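Local coordinates for protein wsv230 (Shrimp white spot syndrome virus, PDB 2GJ2) that is a nonstructural viral protein of ferredoxin fold that binds cadmium ions at specific sites, its biological role not yet established, at residues F13-D18 / S72-Q77. Sequence-based numbering, arbitrary orientation.
Sequences FLLVGD and STLEIQ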
ATOM      1  N   PHE A  13      -9.411  -2.631  -1.451  1.00 34.02           N
ATOM      2  CA  PHE A  13     -10.500  -2.889  -2.349  1.00 33.48           C
ATOM      3  C   PHE A  13     -10.311  -2.261  -3.721  1.00 34.03           C
ATOM      4  O   PHE A  13      -9.507  -1.353  -3.900  1.00 35.30           O
ATOM      5  CB  PHE A  13     -11.836  -2.469  -1.699  1.00 33.68           C
ATOM      6  CG  PHE A  13     -11.851  -1.079  -1.119  1.00 31.95           C
ATOM      7  CD1 PHE A  13     -12.356  -0.003  -1.860  1.00 31.43           C
ATOM      8  CD2 PHE A  13     -11.436  -0.852   0.193  1.00 28.99           C
ATOM      9  CE1 PHE A  13     -12.460   1.284  -1.300  1.00 29.40           C
ATOM     10  CE2 PHE A  13     -11.533   0.416   0.759  1.00 30.70           C
ATOM     11  CZ  PHE A  13     -12.053   1.499  -0.003  1.00 29.73           C
ATOM     12  N   LEU A  14     -11.022  -2.795  -4.702  1.00 39.17           N
ATOM     13  CA  LEU A  14     -10.959  -2.270  -6.053  1.00 38.09           C
ATOM     14  C   LEU A  14     -12.163  -1.358  -6.271  1.00 38.20           C
ATOM     15  O   LEU A  14     -13.265  -1.587  -5.757  1.00 39.33           O
ATOM     16  CB  LEU A  14     -10.968  -3.413  -7.092  1.00 27.98           C
ATOM     17  CG  LEU A  14      -9.730  -4.329  -7.081  1.00 26.95           C
ATOM     18  CD1 LEU A  14      -9.879  -5.450  -8.113  1.00 29.31           C
ATOM     19  CD2 LEU A  14      -8.475  -3.523  -7.386  1.00 20.92           C
ATOM     20  N   LEU A  15     -11.936  -0.304  -7.025  1.00 37.39           N
ATOM     21  CA  LEU A  15     -12.984   0.634  -7.345  1.00 36.97           C
ATOM     22  C   LEU A  15     -13.116   0.499  -8.841  1.00 38.11           C
ATOM     23  O   LEU A  15     -12.113   0.562  -9.553  1.00 40.22           O
ATOM     24  CB  LEU A  15     -12.553   2.053  -6.968  1.00 29.40           C
ATOM     25  CG  LEU A  15     -12.622   2.407  -5.477  1.00 29.17           C
ATOM     26  CD1 LEU A  15     -12.385   3.935  -5.333  1.00 26.06           C
ATOM     27  CD2 LEU A  15     -13.986   1.992  -4.878  1.00 22.60           C
ATOM     28  N   VAL A  16     -14.332   0.298  -9.324  1.00 29.35           N
ATOM     29  CA  VAL A  16     -14.540   0.145 -10.756  1.00 30.26           C
ATOM     30  C   VAL A  16     -15.738   0.964 -11.171  1.00 30.49           C
ATOM     31  O   VAL A  16     -16.807   0.814 -10.599  1.00 31.49           O
ATOM     32  CB  VAL A  16     -14.830  -1.318 -11.141  1.00 35.26           C
ATOM     33  CG1 VAL A  16     -14.944  -1.440 -12.630  1.00 36.39           C
ATOM     34  CG2 VAL A  16     -13.747  -2.213 -10.613  1.00 36.18           C
ATOM     35  N   GLY A  17     -15.557   1.804 -12.182  1.00 37.96           N
ATOM     36  CA  GLY A  17     -16.628   2.656 -12.659  1.00 42.15           C
ATOM     37  C   GLY A  17     -16.374   3.211 -14.055  1.00 45.36           C
ATOM     38  O   GLY A  17     -15.330   2.953 -14.645  1.00 45.06           O
ATOM     39  N   ASP A  18     -17.327   3.985 -14.568  1.00 49.33           N
ATOM     40  CA  ASP A  18     -17.230   4.559 -15.906  1.00 52.79           C
ATOM     41  C   ASP A  18     -16.774   6.027 -15.949  1.00 53.41           C
ATOM     42  O   ASP A  18     -16.526   6.581 -17.015  1.00 53.95           O
ATOM     43  CB  ASP A  18     -18.582   4.430 -16.596  1.00 58.01           C
ATOM     44  CG  ASP A  18     -18.490   4.645 -18.085  1.00 60.58           C
ATOM     45  OD1 ASP A  18     -17.768   3.863 -18.741  1.00 60.68           O
ATOM     46  OD2 ASP A  18     -19.137   5.588 -18.590  1.00 60.63           O
ATOM     47  N   SER A  72     -22.495   7.134 -10.594  1.00 43.78           N
ATOM     48  CA  SER A  72     -23.561   6.231 -10.181  1.00 43.48           C
ATOM     49  C   SER A  72     -23.320   4.794 -10.624  1.00 43.09           C
ATOM     50  O   SER A  72     -24.069   3.905 -10.240  1.00 43.12           O
ATOM     51  CB  SER A  72     -24.907   6.718 -10.732  1.00 43.49           C
ATOM     52  OG  SER A  72     -25.002   6.539 -12.148  1.00 41.96           O
ATOM     53  N   THR A  73     -22.280   4.575 -11.428  1.00 44.22           N
ATOM     54  CA  THR A  73     -21.944   3.235 -11.919  1.00 42.95           C
ATOM     55  C   THR A  73     -20.866   2.576 -11.057  1.00 41.06           C
ATOM     56  O   THR A  73     -20.616   1.388 -11.192  1.00 42.28           O
ATOM     57  CB  THR A  73     -21.392   3.266 -13.387  1.00 42.31           C
ATOM     58  OG1 THR A  73     -20.120   3.914 -13.402  1.00 39.24           O
ATOM     59  CG2 THR A  73     -22.328   4.032 -14.330  1.00 40.36           C
ATOM     60  N   LEU A  74     -20.235   3.354 -10.184  1.00 36.18           N
ATOM     61  CA  LEU A  74     -19.153   2.883  -9.309  1.00 34.57           C
ATOM     62  C   LEU A  74     -19.479   1.555  -8.633  1.00 33.64           C
ATOM     63  O   LEU A  74     -20.585   1.351  -8.165  1.00 31.36           O
ATOM     64  CB  LEU A  74     -18.859   3.955  -8.239  1.00 39.79           C
ATOM     65  CG  LEU A  74     -17.821   3.855  -7.090  1.00 40.18           C
ATOM     66  CD1 LEU A  74     -18.197   2.758  -6.089  1.00 40.87           C
ATOM     67  CD2 LEU A  74     -16.465   3.567  -7.662  1.00 40.73           C
ATOM     68  N   GLU A  75     -18.508   0.647  -8.605  1.00 32.80           N
ATOM     69  CA  GLU A  75     -18.668  -0.637  -7.933  1.00 31.34           C
ATOM     70  C   GLU A  75     -17.448  -0.874  -7.062  1.00 29.96           C
ATOM     71  O   GLU A  75     -16.359  -0.368  -7.341  1.00 29.65           O
ATOM     72  CB  GLU A  75     -18.764  -1.782  -8.941  1.00 44.39           C
ATOM     73  CG  GLU A  75     -20.001  -1.794  -9.807  1.00 48.43           C
ATOM     74  CD  GLU A  75     -21.220  -2.309  -9.088  1.00 52.42           C
ATOM     75  OE1 GLU A  75     -21.098  -3.272  -8.294  1.00 55.49           O
ATOM     76  OE2 GLU A  75     -22.312  -1.767  -9.335  1.00 54.52           O
ATOM     77  N   ILE A  76     -17.619  -1.621  -5.987  1.00 30.93           N
ATOM     78  CA  ILE A  76     -16.479  -1.926  -5.151  1.00 30.29           C
ATOM     79  C   ILE A  76     -16.302  -3.428  -5.004  1.00 28.49           C
ATOM     80  O   ILE A  76     -17.259  -4.169  -4.884  1.00 28.16           O
ATOM     81  CB  ILE A  76     -16.571  -1.321  -3.734  1.00 35.21           C
ATOM     82  CG1 ILE A  76     -15.310  -1.690  -2.964  1.00 35.79           C
ATOM     83  CG2 ILE A  76     -17.713  -1.914  -2.972  1.00 38.32           C
ATOM     84  CD1 ILE A  76     -15.297  -1.226  -1.537  1.00 38.80           C
ATOM     85  N   GLN A  77     -15.049  -3.854  -5.011  1.00 32.02           N
ATOM     86  CA  GLN A  77     -14.698  -5.255  -4.869  1.00 32.14           C
ATOM     87  C   GLN A  77     -13.569  -5.350  -3.852  1.00 30.48           C
ATOM     88  O   GLN A  77     -12.439  -4.975  -4.140  1.00 29.53           O
ATOM     89  CB  GLN A  77     -14.233  -5.820  -6.225  1.00 32.42           C
ATOM     90  CG  GLN A  77     -13.819  -7.276  -6.206  1.00 30.77           C
ATOM     91  CD  GLN A  77     -14.943  -8.204  -5.778  1.00 31.01           C
ATOM     92  OE1 GLN A  77     -15.849  -8.508  -6.556  1.00 36.26           O
ATOM     93  NE2 GLN A  77     -14.889  -8.660  -4.530  1.00 28.69           N
TER
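Leu14 and Val16 pair with Gln77 and Glu75 through the backbone, joining strands 13-16 and 75-78 as antiparallel neighbours. Each is a hydrogen-bonded pair with two N-H...O bonds. Leu14 N reaches Gln77 O at 2.7 Å, almost straight at 173°. Glu75 N meets Val16 O at 2.6 Å, and this bond is more bent at 144°. Leu15 and Ile76 form the non-hydrogen-bonded pair between them.

The packing is tight on the face of Leu15 and Ile76. CD1 of Ile76 comes obliquely against the Phe13 ring, 3.2 Å from CD1 of Phe13, an unusually short and possibly strained approach. The Ile76 side chain is fully extended, with CG1 anti to the backbone N (chi1 -179°), and this carries its tip to the ring. CD2 of Leu15 lies in the plane of that ring, at its edge. The same methyl meets CD2 of Leu74 at 4.0 Å, so the close packing does not rest on the short approach alone.

The other face is looser and more exposed. CB of Leu14 and CB of Gln77 stand 4.1 Å apart, while the polar ends of Gln77 and Glu75 lead away from strand 13-16. Past the strand end, Asp18 N donates to Thr73 OG1 at 3.0 Å. That hydroxyl also hydrogen-bonds Asp71.

Strand 13-16 is an inner strand of the four-stranded sheet of this ferredoxin fold, and 75-78 is an outermost one. Strand 45-50 bonds to the other side of 13-16. Helices 23-27 and 62-69 pack on the tight face: Leu15 touches Met27 and Leu65, and both Leu74 and Ile76 touch Ile62.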